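PDB 1H80: iota-carrageenase from Alteromonas sp., which hydrolyses internal beta-1,4 linkages of iota-carrageenans, sulfated galactans of red algal cell walls, with inversion of anomeric configuration. Local coordinates for residues 60-65 / 81-86; 77-82 / 112-117; 249-254 / 419-424; 343-348 / 415-420. One frame throughout, in Å; residues are numbered along the deposited sequence.

Overall arrangement
From the N terminus, contact 1 (60-65 / 81-86) closes one coil of the parallel beta-helix at a corner between faces. Contact 2 (77-82 / 112-117) opens before contact 1 has ended, so the two loops overlap and share E81 and S82; it lays the next coil on strand 76-80. Both lie near the N-terminal end of the beta-helix, their centres about 10 Å apart. Contact 3 (249-254 / 419-424), about 38 Å from contact 1 between centres, closes a long span of further coils and loops, tying strand 250-252 to the start of strand 421-429 on another face. Contact 4 (343-348 / 415-420) nests within it, sharing Y419 and D420 and joining two loops beside a calcium site.

Contact 1 (60-65 / 81-86); sequences IPNGTY and ESDVII. With CA (calcium ion), chain C; NA (sodium ion), chain G.
N62 and E81 hold each other where two coils of the chain round a corner. CG of E81 lies anti to its carbonyl carbon (chi1 -67°), and the chain runs on extended past P61; OE1 lies 2.8 Å from N62 N, whose N-H it receives on the anti lone pair, away from OE2. Both carboxylate oxygens also bind a sodium ion, which probably helps to fix their rotation. The N62 side chain crosses that of E81 at about a right angle. Its OD1 takes the N-H of D83 at 2.8 Å in a bent bond (142°), with the donor tilted from the amide's carbonyl plane, and so grips the type I turn from E81 to V84. V84 fills the inside: CG2 packs 3.2 Å from P61 O, while CG1 meets the edge of the Y65 ring 4.0 Å from CD2. The hydroxyl OH of Y65 donates to P61 O at 2.6 Å, from above the carbonyl plane. Past the corner, I85 N bonds to G63 O and Y65 N to I85 O, starting a parallel ladder characteristic of the right-handed beta-helix. I60, P61 and Y65 lie against helix 24-28, and V84 and I86 rest on F120 of strand 120-123.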
loop_
_atom_site.group_PDB
_atom_site.type_symbol
_atom_site.label_atom_id
_atom_site.label_comp_id
_atom_site.label_asym_id
_atom_site.label_seq_id
_atom_site.Cartn_x
_atom_site.Cartn_y
_atom_site.Cartn_z
ATOM N N ILE A 60 -2.864 25.655 -1.507
ATOM C CA ILE A 60 -2.290 25.604 -0.170
ATOM C C ILE A 60 -0.897 26.164 -0.426
ATOM O O ILE A 60 -0.035 25.489 -0.991
ATOM C CB ILE A 60 -2.196 24.170 0.371
ATOM C CG1 ILE A 60 -3.603 23.605 0.561
ATOM C CG2 ILE A 60 -1.442 24.161 1.695
ATOM C CD1 ILE A 60 -3.634 22.220 1.187
ATOM N N PRO A 61 -0.666 27.424 -0.034
ATOM C CA PRO A 61 0.614 28.104 -0.226
ATOM C C PRO A 61 1.726 27.641 0.691
ATOM O O PRO A 61 1.477 27.039 1.733
ATOM C CB PRO A 61 0.251 29.566 -0.007
ATOM C CG PRO A 61 -0.744 29.473 1.095
ATOM C CD PRO A 61 -1.614 28.291 0.691
ATOM N N ASN A 62 2.957 27.938 0.297
ATOM C CA ASN A 62 4.113 27.540 1.079
ATOM C C ASN A 62 3.973 27.870 2.555
ATOM O O ASN A 62 3.555 28.965 2.931
ATOM C CB ASN A 62 5.378 28.174 0.508
ATOM C CG ASN A 62 5.782 27.547 -0.803
ATOM O OD1 ASN A 62 5.609 26.344 -0.994
ATOM N ND2 ASN A 62 6.331 28.346 -1.710
ATOM N N GLY A 63 4.325 26.893 3.378
ATOM C CA GLY A 63 4.243 27.040 4.815
ATOM C C GLY A 63 4.076 25.669 5.429
ATOM O O GLY A 63 4.072 24.659 4.718
ATOM N N THR A 64 3.948 25.627 6.748
ATOM C CA THR A 64 3.773 24.371 7.456
ATOM C C THR A 64 2.376 24.357 8.043
ATOM O O THR A 64 1.986 25.264 8.779
ATOM C CB THR A 64 4.814 24.218 8.577
ATOM O OG1 THR A 64 6.124 24.160 7.997
ATOM C CG2 THR A 64 4.558 22.945 9.371
ATOM N N TYR A 65 1.620 23.320 7.712
ATOM C CA TYR A 65 0.250 23.202 8.175
ATOM C C TYR A 65 0.006 21.935 8.954
ATOM O O TYR A 65 0.633 20.905 8.710
ATOM C CB TYR A 65 -0.697 23.219 6.980
ATOM C CG TYR A 65 -0.507 24.426 6.115
ATOM C CD1 TYR A 65 -1.156 25.623 6.412
ATOM C CD2 TYR A 65 0.362 24.394 5.026
ATOM C CE1 TYR A 65 -0.942 26.758 5.646
ATOM C CE2 TYR A 65 0.583 25.523 4.255
ATOM C CZ TYR A 65 -0.071 26.701 4.572
ATOM O OH TYR A 65 0.151 27.828 3.824
ATOM N N GLU A 81 1.668 24.124 -3.000
ATOM C CA GLU A 81 2.954 24.657 -3.425
ATOM C C GLU A 81 4.095 23.733 -3.013
ATOM O O GLU A 81 3.986 22.967 -2.052
ATOM C CB GLU A 81 3.150 26.083 -2.910
ATOM C CG GLU A 81 2.172 27.051 -3.566
ATOM C CD GLU A 81 2.576 28.507 -3.425
ATOM O OE1 GLU A 81 2.897 28.934 -2.300
ATOM O OE2 GLU A 81 2.564 29.230 -4.447
ATOM N N SER A 82 5.189 23.816 -3.755
ATOM C CA SER A 82 6.335 22.931 -3.583
ATOM C C SER A 82 7.139 22.925 -2.288
ATOM O O SER A 82 7.865 21.961 -2.026
ATOM C CB SER A 82 7.288 23.123 -4.763
ATOM O OG SER A 82 8.273 22.108 -4.789
ATOM N N ASP A 83 7.034 23.976 -1.482
ATOM C CA ASP A 83 7.784 24.009 -0.229
ATOM C C ASP A 83 6.878 23.768 0.968
ATOM O O ASP A 83 7.284 23.938 2.117
ATOM C CB ASP A 83 8.512 25.345 -0.073
ATOM C CG ASP A 83 9.589 25.541 -1.120
ATOM O OD1 ASP A 83 10.395 24.607 -1.321
ATOM O OD2 ASP A 83 9.636 26.628 -1.738
ATOM N N VAL A 84 5.647 23.360 0.693
ATOM C CA VAL A 84 4.692 23.098 1.756
ATOM C C VAL A 84 5.060 21.861 2.557
ATOM O O VAL A 84 5.566 20.878 2.018
ATOM C CB VAL A 84 3.269 22.901 1.190
ATOM C CG1 VAL A 84 2.339 22.326 2.270
ATOM C CG2 VAL A 84 2.729 24.233 0.703
ATOM N N ILE A 85 4.821 21.936 3.860
ATOM C CA ILE A 85 5.063 20.815 4.748
ATOM C C ILE A 85 3.747 20.619 5.477
ATOM O O ILE A 85 3.208 21.557 6.069
ATOM C CB ILE A 85 6.167 21.108 5.779
ATOM C CG1 ILE A 85 7.504 21.320 5.065
ATOM C CG2 ILE A 85 6.266 19.947 6.761
ATOM C CD1 ILE A 85 8.633 21.746 5.984
ATOM N N ILE A 86 3.207 19.412 5.389
ATOM C CA ILE A 86 1.957 19.095 6.055
ATOM C C ILE A 86 2.238 18.077 7.146
ATOM O O ILE A 86 2.858 17.041 6.903
ATOM C CB ILE A 86 0.921 18.521 5.062
ATOM C CG1 ILE A 86 0.424 19.637 4.141
ATOM C CG2 ILE A 86 -0.243 17.901 5.818
ATOM C CD1 ILE A 86 -0.484 19.158 3.019
HETATM CA CA CA C . 9.273 20.485 -3.158
HETATM NA NA NA G . 3.046 31.186 -3.243
HETATM O O HOH W 1 10.651 22.345 -2.857
HETATM O O HOH W 2 9.317 19.742 -0.839
HETATM O O HOH W 3 11.710 19.755 -2.820
HETATM O O HOH W 4 9.796 18.001 -3.229
HETATM O O HOH W 5 4.017 31.311 -1.184
#

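Contact 2 (77-82 / 112-117); sequences HIRVES and SFQGLG. With CA (calcium ion), chain C; NA (sodium ion), chain G.
S112 OG is the polar focus between H77 and R79. It stands between its backbone N and carbonyl carbon (chi1 70°), 2.7 Å from H77 ND1 in a hydrogen bond that either atom could donate. R79, bent at its second torsion (chi2 -61°), grips the same oxygen end-on with two nitrogens, NH1 at 2.8 Å and NH2 at 3.2 Å, and OG lies in the guanidinium plane. NH1 donates a second time to I78 O, from above that carbonyl's plane, while Q114 CB packs over one guanidinium face. In the backbone, I78 N to S112 O, Q114 N to I78 O, V80 N to Q114 O and L116 N to V80 O form the parallel ladder of neighbouring beta-helix coils, the two strands only 12° apart. Apolar contacts gather on the face of I78, V80 and F113. I78 CG2 makes a CH-pi contact over the F113 ring, 4.1 Å from its centroid, and I78 CD1 touches F113 CD2 at 3.7 Å. V80 CG2 comes within 3.6 Å of F113 CE1; F135 meets the same ring edge-to-face. Metal bonds follow where the strand ends: S82 O and OG bind a calcium ion, whose protein ligands N118 and G119 complete.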
loop_
_atom_site.group_PDB
_atom_site.type_symbol
_atom_site.label_atom_id
_atom_site.label_comp_id
_atom_site.label_asym_id
_atom_site.label_seq_id
_atom_site.Cartn_x
_atom_site.Cartn_y
_atom_site.Cartn_z
ATOM N N HIS A 77 -10.552 20.820 -5.997
ATOM C CA HIS A 77 -9.261 20.494 -6.570
ATOM C C HIS A 77 -8.196 21.264 -5.832
ATOM O O HIS A 77 -8.073 22.480 -5.968
ATOM C CB HIS A 77 -9.302 20.823 -8.058
ATOM C CG HIS A 77 -10.340 20.034 -8.788
ATOM N ND1 HIS A 77 -10.107 18.762 -9.258
ATOM C CD2 HIS A 77 -11.656 20.278 -8.998
ATOM C CE1 HIS A 77 -11.234 18.251 -9.721
ATOM N NE2 HIS A 77 -12.188 19.150 -9.573
ATOM N N ILE A 78 -7.445 20.531 -5.023
ATOM C CA ILE A 78 -6.401 21.117 -4.206
ATOM C C ILE A 78 -5.037 21.055 -4.864
ATOM O O ILE A 78 -4.622 20.014 -5.375
ATOM C CB ILE A 78 -6.351 20.412 -2.835
ATOM C CG1 ILE A 78 -7.691 20.609 -2.118
ATOM C CG2 ILE A 78 -5.199 20.956 -1.999
ATOM C CD1 ILE A 78 -7.827 19.813 -0.837
ATOM N N ARG A 79 -4.355 22.195 -4.870
ATOM C CA ARG A 79 -3.018 22.287 -5.428
ATOM C C ARG A 79 -2.140 22.782 -4.299
ATOM O O ARG A 79 -2.484 23.730 -3.592
ATOM C CB ARG A 79 -2.992 23.241 -6.624
ATOM C CG ARG A 79 -3.736 22.672 -7.833
ATOM C CD ARG A 79 -3.095 21.364 -8.304
ATOM N NE ARG A 79 -3.816 20.739 -9.413
ATOM C CZ ARG A 79 -4.893 19.964 -9.290
ATOM N NH1 ARG A 79 -5.413 19.688 -8.096
ATOM N NH2 ARG A 79 -5.457 19.462 -10.381
ATOM N N VAL A 80 -1.003 22.127 -4.130
ATOM C CA VAL A 80 -0.099 22.454 -3.038
ATOM C C VAL A 80 1.245 22.975 -3.515
ATOM O O VAL A 80 1.903 22.344 -4.336
ATOM C CB VAL A 80 0.126 21.200 -2.172
ATOM C CG1 VAL A 80 0.886 21.561 -0.914
ATOM C CG2 VAL A 80 -1.213 20.550 -1.841
ATOM N N GLU A 81 1.668 24.124 -3.000
ATOM C CA GLU A 81 2.954 24.657 -3.425
ATOM C C GLU A 81 4.095 23.733 -3.013
ATOM O O GLU A 81 3.986 22.967 -2.052
ATOM C CB GLU A 81 3.150 26.083 -2.910
ATOM C CG GLU A 81 2.172 27.051 -3.566
ATOM C CD GLU A 81 2.576 28.507 -3.425
ATOM O OE1 GLU A 81 2.897 28.934 -2.300
ATOM O OE2 GLU A 81 2.564 29.230 -4.447
ATOM N N SER A 82 5.189 23.816 -3.755
ATOM C CA SER A 82 6.335 22.931 -3.583
ATOM C C SER A 82 7.139 22.925 -2.288
ATOM O O SER A 82 7.865 21.961 -2.026
ATOM C CB SER A 82 7.288 23.123 -4.763
ATOM O OG SER A 82 8.273 22.108 -4.789
ATOM N N SER A 112 -9.396 16.252 -6.788
ATOM C CA SER A 112 -7.971 16.097 -7.027
ATOM C C SER A 112 -7.176 16.791 -5.926
ATOM O O SER A 112 -7.635 17.764 -5.324
ATOM C CB SER A 112 -7.565 16.615 -8.419
ATOM O OG SER A 112 -7.642 18.024 -8.519
ATOM N N PHE A 113 -6.005 16.238 -5.638
ATOM C CA PHE A 113 -5.102 16.757 -4.611
ATOM C C PHE A 113 -3.754 16.536 -5.268
ATOM O O PHE A 113 -3.281 15.404 -5.377
ATOM C CB PHE A 113 -5.241 15.928 -3.335
ATOM C CG PHE A 113 -4.637 16.572 -2.124
ATOM C CD1 PHE A 113 -3.272 16.797 -2.043
ATOM C CD2 PHE A 113 -5.443 16.950 -1.059
ATOM C CE1 PHE A 113 -2.716 17.390 -0.910
ATOM C CE2 PHE A 113 -4.897 17.542 0.075
ATOM C CZ PHE A 113 -3.530 17.762 0.147
ATOM N N GLN A 114 -3.125 17.619 -5.706
ATOM C CA GLN A 114 -1.858 17.490 -6.406
ATOM C C GLN A 114 -0.812 18.523 -6.026
ATOM O O GLN A 114 -1.111 19.707 -5.876
ATOM C CB GLN A 114 -2.127 17.556 -7.910
ATOM C CG GLN A 114 -0.927 17.283 -8.797
ATOM C CD GLN A 114 -1.331 17.122 -10.249
ATOM O OE1 GLN A 114 -2.261 16.378 -10.564
ATOM N NE2 GLN A 114 -0.632 17.812 -11.141
ATOM N N GLY A 115 0.422 18.061 -5.875
ATOM C CA GLY A 115 1.501 18.961 -5.539
ATOM C C GLY A 115 2.016 19.620 -6.806
ATOM O O GLY A 115 2.095 18.997 -7.868
ATOM N N LEU A 116 2.346 20.901 -6.701
ATOM C CA LEU A 116 2.899 21.641 -7.821
ATOM C C LEU A 116 4.399 21.384 -7.862
ATOM O O LEU A 116 4.995 20.964 -6.868
ATOM C CB LEU A 116 2.659 23.139 -7.629
ATOM C CG LEU A 116 1.205 23.592 -7.692
ATOM C CD1 LEU A 116 1.073 24.982 -7.102
ATOM C CD2 LEU A 116 0.734 23.561 -9.138
ATOM N N GLY A 117 5.006 21.626 -9.017
ATOM C CA GLY A 117 6.443 21.452 -9.148
ATOM C C GLY A 117 6.962 20.074 -8.795
ATOM O O GLY A 117 6.416 19.072 -9.252
HETATM CA CA CA C . 9.273 20.485 -3.158
HETATM NA NA NA G . 3.046 31.186 -3.243
HETATM O O HOH W 1 10.651 22.345 -2.857
HETATM O O HOH W 2 9.317 19.742 -0.839
HETATM O O HOH W 3 11.710 19.755 -2.820
HETATM O O HOH W 4 9.796 18.001 -3.229
HETATM O O HOH W 5 4.017 31.311 -1.184
#

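Contact 3 (249-254 / 419-424); sequences VMFGPH and YDVKTF. With CA (calcium ion), chain E.
F251 and P253 meet Y419 and V421 in a buried contact of side chains, with no hydrogen bond between the two segments. It lies in the parallel beta-helix, joining strand 250-252 on one face to the start of strand 421-429, and the loop before it, on another; the CA atoms of F251 and V421 stay 8.4 Å apart. The side chains of F251 and V421 fill that gap, while Y419 reaches across to P253. CG of Y419 sits between the backbone N and the carbonyl carbon (chi1 68°), and the two side chains meet tip to tip, with CE1 3.7 Å from the proline CG. The hydroxyl OH lies 3.4 Å from P253 CD and 3.6 Å from F251 CB, and is hydrogen-bonded to the carbonyl of D278. An alanine here would probably leave D278 O without that hydroxyl partner and open a gap beside P253 and F251 CB. Y419 O and D420 OD1 turn to a calcium ion, with D418 and T411 as further ligands. F348 meets the F251 ring edge-to-face. V421 CG2 makes a CH-pi contact over one face of the F251 ring, 4.3 Å from its centroid and offset toward the rim, while V421 CG1 touches F251 CE1 at 3.9 Å.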
loop_
_atom_site.group_PDB
_atom_site.type_symbol
_atom_site.label_atom_id
_atom_site.label_comp_id
_atom_site.label_asym_id
_atom_site.label_seq_id
_atom_site.Cartn_x
_atom_site.Cartn_y
_atom_site.Cartn_z
ATOM N N VAL A 249 5.639 -4.692 -5.438
ATOM C CA VAL A 249 4.272 -5.080 -5.736
ATOM C C VAL A 249 3.954 -6.408 -5.077
ATOM O O VAL A 249 4.723 -7.359 -5.178
ATOM C CB VAL A 249 4.067 -5.221 -7.251
ATOM C CG1 VAL A 249 2.652 -5.693 -7.537
ATOM C CG2 VAL A 249 4.337 -3.890 -7.938
ATOM N N MET A 250 2.814 -6.474 -4.402
ATOM C CA MET A 250 2.422 -7.706 -3.741
ATOM C C MET A 250 0.949 -8.021 -3.934
ATOM O O MET A 250 0.098 -7.132 -3.879
ATOM C CB MET A 250 2.757 -7.625 -2.250
ATOM C CG MET A 250 2.279 -8.815 -1.441
ATOM S SD MET A 250 0.642 -8.524 -0.755
ATOM C CE MET A 250 1.076 -8.318 0.977
ATOM N N PHE A 251 0.661 -9.296 -4.179
ATOM C CA PHE A 251 -0.705 -9.757 -4.368
ATOM C C PHE A 251 -1.013 -10.713 -3.226
ATOM O O PHE A 251 -0.288 -11.684 -3.007
ATOM C CB PHE A 251 -0.865 -10.503 -5.694
ATOM C CG PHE A 251 -0.605 -9.659 -6.905
ATOM C CD1 PHE A 251 0.689 -9.484 -7.386
ATOM C CD2 PHE A 251 -1.658 -9.031 -7.563
ATOM C CE1 PHE A 251 0.934 -8.699 -8.506
ATOM C CE2 PHE A 251 -1.423 -8.242 -8.683
ATOM C CZ PHE A 251 -0.127 -8.075 -9.157
ATOM N N GLY A 252 -2.080 -10.423 -2.491
ATOM C CA GLY A 252 -2.485 -11.267 -1.381
ATOM C C GLY A 252 -3.987 -11.111 -1.282
ATOM O O GLY A 252 -4.470 -10.261 -0.539
ATOM N N PRO A 253 -4.754 -11.934 -2.009
ATOM C CA PRO A 253 -6.216 -11.849 -1.997
ATOM C C PRO A 253 -6.933 -12.302 -0.736
ATOM O O PRO A 253 -8.105 -11.978 -0.544
ATOM C CB PRO A 253 -6.604 -12.682 -3.209
ATOM C CG PRO A 253 -5.597 -13.794 -3.154
ATOM C CD PRO A 253 -4.299 -13.061 -2.847
ATOM N N HIS A 254 -6.237 -13.031 0.130
ATOM C CA HIS A 254 -6.860 -13.535 1.344
ATOM C C HIS A 254 -8.122 -14.311 0.966
ATOM O O HIS A 254 -8.032 -15.344 0.310
ATOM C CB HIS A 254 -7.185 -12.386 2.303
ATOM C CG HIS A 254 -5.988 -11.861 3.034
ATOM N ND1 HIS A 254 -5.802 -12.042 4.388
ATOM C CD2 HIS A 254 -4.897 -11.191 2.592
ATOM C CE1 HIS A 254 -4.649 -11.508 4.748
ATOM N NE2 HIS A 254 -4.080 -10.985 3.676
ATOM N N TYR A 419 -4.385 -18.903 -8.423
ATOM C CA TYR A 419 -4.440 -17.843 -9.409
ATOM C C TYR A 419 -3.009 -17.657 -9.874
ATOM O O TYR A 419 -2.071 -18.077 -9.189
ATOM C CB TYR A 419 -5.014 -16.546 -8.818
ATOM C CG TYR A 419 -4.152 -15.855 -7.787
ATOM C CD1 TYR A 419 -4.155 -16.260 -6.451
ATOM C CD2 TYR A 419 -3.335 -14.785 -8.149
ATOM C CE1 TYR A 419 -3.362 -15.608 -5.499
ATOM C CE2 TYR A 419 -2.544 -14.132 -7.215
ATOM C CZ TYR A 419 -2.560 -14.546 -5.894
ATOM O OH TYR A 419 -1.764 -13.904 -4.973
ATOM N N ASP A 420 -2.833 -17.054 -11.039
ATOM C CA ASP A 420 -1.493 -16.867 -11.561
ATOM C C ASP A 420 -1.104 -15.428 -11.814
ATOM O O ASP A 420 -1.864 -14.646 -12.381
ATOM C CB ASP A 420 -1.310 -17.653 -12.859
ATOM C CG ASP A 420 -1.564 -19.136 -12.687
ATOM O OD1 ASP A 420 -1.074 -19.721 -11.697
ATOM O OD2 ASP A 420 -2.248 -19.715 -13.556
ATOM N N VAL A 421 0.095 -15.086 -11.371
ATOM C CA VAL A 421 0.638 -13.759 -11.587
ATOM C C VAL A 421 1.745 -14.023 -12.595
ATOM O O VAL A 421 2.831 -14.476 -12.235
ATOM C CB VAL A 421 1.226 -13.172 -10.289
ATOM C CG1 VAL A 421 1.938 -11.860 -10.587
ATOM C CG2 VAL A 421 0.108 -12.944 -9.278
ATOM N N LYS A 422 1.450 -13.777 -13.864
ATOM C CA LYS A 422 2.420 -14.007 -14.922
ATOM C C LYS A 422 3.418 -12.863 -14.986
ATOM O O LYS A 422 3.034 -11.697 -15.051
ATOM C CB LYS A 422 1.709 -14.158 -16.272
ATOM C CG LYS A 422 0.778 -15.367 -16.359
ATOM C CD LYS A 422 0.325 -15.606 -17.796
ATOM C CE LYS A 422 -0.428 -16.924 -17.951
ATOM N NZ LYS A 422 -1.911 -16.770 -17.894
ATOM N N THR A 423 4.702 -13.201 -14.954
ATOM C CA THR A 423 5.746 -12.189 -15.018
ATOM C C THR A 423 6.495 -12.295 -16.338
ATOM O O THR A 423 6.705 -13.393 -16.861
ATOM C CB THR A 423 6.743 -12.348 -13.859
ATOM O OG1 THR A 423 7.367 -13.635 -13.939
ATOM C CG2 THR A 423 6.027 -12.217 -12.526
ATOM N N PHE A 424 6.886 -11.147 -16.878
ATOM C CA PHE A 424 7.611 -11.099 -18.140
ATOM C C PHE A 424 8.854 -10.235 -18.003
ATOM O O PHE A 424 8.843 -9.224 -17.297
ATOM C CB PHE A 424 6.724 -10.528 -19.253
ATOM C CG PHE A 424 5.437 -11.277 -19.453
ATOM C CD1 PHE A 424 4.359 -11.076 -18.598
ATOM C CD2 PHE A 424 5.303 -12.185 -20.499
ATOM C CE1 PHE A 424 3.163 -11.767 -18.782
ATOM C CE2 PHE A 424 4.111 -12.881 -20.691
ATOM C CZ PHE A 424 3.040 -12.672 -19.832
HETATM CA CA CA E . -0.399 -19.831 -9.331
HETATM O O HOH W 6 1.279 -18.195 -10.270
#

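Contact 4 (343-348 / 415-420); sequences IEPGSF and SKYDYD. With CA (calcium ion), chain E.
P345 and Y417 form the tight end of this contact between two irregular loops: the proline CD lies 3.5 Å from Y417 CD2, with CG also close against the ring. A second tight patch joins F348 and Y419, whose side chains lie side by side and point the same way. F348 CD1 sits over one face of the tyrosine ring, 3.6 Å from Y419 CE2, although the two planes are inclined at 50°. A serine in place of Y419 would probably leave F348 CD1 and CB without the ring they pack on, with F251 still at the F348 ring. The outer side is looser. E344 OE1 lies at the edge of the Y417 ring, 3.5 Å from CD2, and its other oxygen has a long, weak ion pair with K338. No hydrogen bond crosses directly; one water donates to F348 O and accepts from D420 N, bridging the segments. Y417 is tied to helix 331-340 by its hydroxyl, bonded to D335, while its N-H goes to S415 OG in an ST turn. Beyond it the loop becomes a calcium site: both carboxylate oxygens of D418, Y419 O, D420 OD1, a water and T411 surround the ion, three consecutive residues of one loop supplying most of its ligands.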
loop_
_atom_site.group_PDB
_atom_site.type_symbol
_atom_site.label_atom_id
_atom_site.label_comp_id
_atom_site.label_asym_id
_atom_site.label_seq_id
_atom_site.Cartn_x
_atom_site.Cartn_y
_atom_site.Cartn_z
ATOM N N ILE A 343 -17.324 -20.337 1.936
ATOM C CA ILE A 343 -16.133 -19.506 1.669
ATOM C C ILE A 343 -15.098 -20.320 0.891
ATOM O O ILE A 343 -15.150 -21.559 0.851
ATOM C CB ILE A 343 -15.466 -18.992 2.949
ATOM C CG1 ILE A 343 -15.013 -20.095 3.904
ATOM C CG2 ILE A 343 -16.363 -18.075 3.775
ATOM C CD1 ILE A 343 -14.290 -19.550 5.142
ATOM N N GLU A 344 -14.176 -19.585 0.285
ATOM C CA GLU A 344 -13.090 -20.179 -0.506
ATOM C C GLU A 344 -11.905 -19.229 -0.612
ATOM O O GLU A 344 -12.060 -18.015 -0.471
ATOM C CB GLU A 344 -13.605 -20.559 -1.893
ATOM C CG GLU A 344 -13.486 -19.440 -2.921
ATOM C CD GLU A 344 -13.705 -19.947 -4.343
ATOM O OE1 GLU A 344 -12.700 -20.352 -5.039
ATOM O OE2 GLU A 344 -14.893 -19.977 -4.839
ATOM N N PRO A 345 -10.701 -19.769 -0.856
ATOM C CA PRO A 345 -9.522 -18.908 -0.968
ATOM C C PRO A 345 -9.679 -17.806 -2.009
ATOM O O PRO A 345 -10.221 -18.024 -3.096
ATOM C CB PRO A 345 -8.400 -19.891 -1.314
ATOM C CG PRO A 345 -9.124 -21.052 -1.936
ATOM C CD PRO A 345 -10.349 -21.178 -1.087
ATOM N N GLY A 346 -9.208 -16.616 -1.655
ATOM C CA GLY A 346 -9.290 -15.491 -2.563
ATOM C C GLY A 346 -8.424 -15.717 -3.784
ATOM O O GLY A 346 -7.639 -16.664 -3.842
ATOM N N SER A 347 -8.560 -14.838 -4.766
ATOM C CA SER A 347 -7.794 -14.964 -5.992
ATOM C C SER A 347 -7.786 -13.660 -6.761
ATOM O O SER A 347 -8.344 -12.658 -6.320
ATOM C CB SER A 347 -8.414 -16.050 -6.872
ATOM O OG SER A 347 -9.749 -15.704 -7.215
ATOM N N PHE A 348 -7.112 -13.687 -7.903
ATOM C CA PHE A 348 -7.056 -12.553 -8.806
ATOM C C PHE A 348 -7.381 -13.119 -10.176
ATOM O O PHE A 348 -7.228 -14.319 -10.411
ATOM C CB PHE A 348 -5.670 -11.906 -8.824
ATOM C CG PHE A 348 -5.422 -10.980 -7.673
ATOM C CD1 PHE A 348 -4.912 -11.456 -6.471
ATOM C CD2 PHE A 348 -5.722 -9.623 -7.785
ATOM C CE1 PHE A 348 -4.702 -10.598 -5.391
ATOM C CE2 PHE A 348 -5.518 -8.755 -6.715
ATOM C CZ PHE A 348 -5.007 -9.242 -5.513
ATOM N N SER A 415 -3.438 -26.814 -7.679
ATOM C CA SER A 415 -4.674 -26.659 -6.926
ATOM C C SER A 415 -5.808 -26.078 -7.756
ATOM O O SER A 415 -5.583 -25.302 -8.686
ATOM C CB SER A 415 -4.439 -25.767 -5.705
ATOM O OG SER A 415 -5.649 -25.535 -5.005
ATOM N N LYS A 416 -7.031 -26.471 -7.413
ATOM C CA LYS A 416 -8.212 -25.974 -8.102
ATOM C C LYS A 416 -8.403 -24.537 -7.640
ATOM O O LYS A 416 -9.008 -23.721 -8.334
ATOM C CB LYS A 416 -9.435 -26.815 -7.730
ATOM N N TYR A 417 -7.875 -24.246 -6.455
ATOM C CA TYR A 417 -7.951 -22.913 -5.878
ATOM C C TYR A 417 -6.576 -22.283 -6.016
ATOM O O TYR A 417 -5.731 -22.405 -5.128
ATOM C CB TYR A 417 -8.326 -22.979 -4.399
ATOM C CG TYR A 417 -9.586 -23.758 -4.108
ATOM C CD1 TYR A 417 -9.558 -25.147 -3.998
ATOM C CD2 TYR A 417 -10.807 -23.107 -3.942
ATOM C CE1 TYR A 417 -10.717 -25.871 -3.728
ATOM C CE2 TYR A 417 -11.971 -23.820 -3.672
ATOM C CZ TYR A 417 -11.919 -25.200 -3.566
ATOM O OH TYR A 417 -13.068 -25.910 -3.300
ATOM N N ASP A 418 -6.355 -21.618 -7.140
ATOM C CA ASP A 418 -5.079 -20.977 -7.403
ATOM C C ASP A 418 -5.265 -19.893 -8.447
ATOM O O ASP A 418 -6.202 -19.933 -9.243
ATOM C CB ASP A 418 -4.072 -22.017 -7.916
ATOM C CG ASP A 418 -2.725 -21.408 -8.268
ATOM O OD1 ASP A 418 -2.121 -20.760 -7.390
ATOM O OD2 ASP A 418 -2.265 -21.588 -9.416
ATOM N N TYR A 419 -4.385 -18.903 -8.423
ATOM C CA TYR A 419 -4.440 -17.843 -9.409
ATOM C C TYR A 419 -3.009 -17.657 -9.874
ATOM O O TYR A 419 -2.071 -18.077 -9.189
ATOM C CB TYR A 419 -5.014 -16.546 -8.818
ATOM C CG TYR A 419 -4.152 -15.855 -7.787
ATOM C CD1 TYR A 419 -4.155 -16.260 -6.451
ATOM C CD2 TYR A 419 -3.335 -14.785 -8.149
ATOM C CE1 TYR A 419 -3.362 -15.608 -5.499
ATOM C CE2 TYR A 419 -2.544 -14.132 -7.215
ATOM C CZ TYR A 419 -2.560 -14.546 -5.894
ATOM O OH TYR A 419 -1.764 -13.904 -4.973
ATOM N N ASP A 420 -2.833 -17.054 -11.039
ATOM C CA ASP A 420 -1.493 -16.867 -11.561
ATOM C C ASP A 420 -1.104 -15.428 -11.814
ATOM O O ASP A 420 -1.864 -14.646 -12.381
ATOM C CB ASP A 420 -1.310 -17.653 -12.859
ATOM C CG ASP A 420 -1.564 -19.136 -12.687
ATOM O OD1 ASP A 420 -1.074 -19.721 -11.697
ATOM O OD2 ASP A 420 -2.248 -19.715 -13.556
HETATM CA CA CA E . -0.399 -19.831 -9.331
HETATM O O HOH W 7 -5.387 -16.120 -12.189
HETATM O O HOH W 6 1.279 -18.195 -10.270
#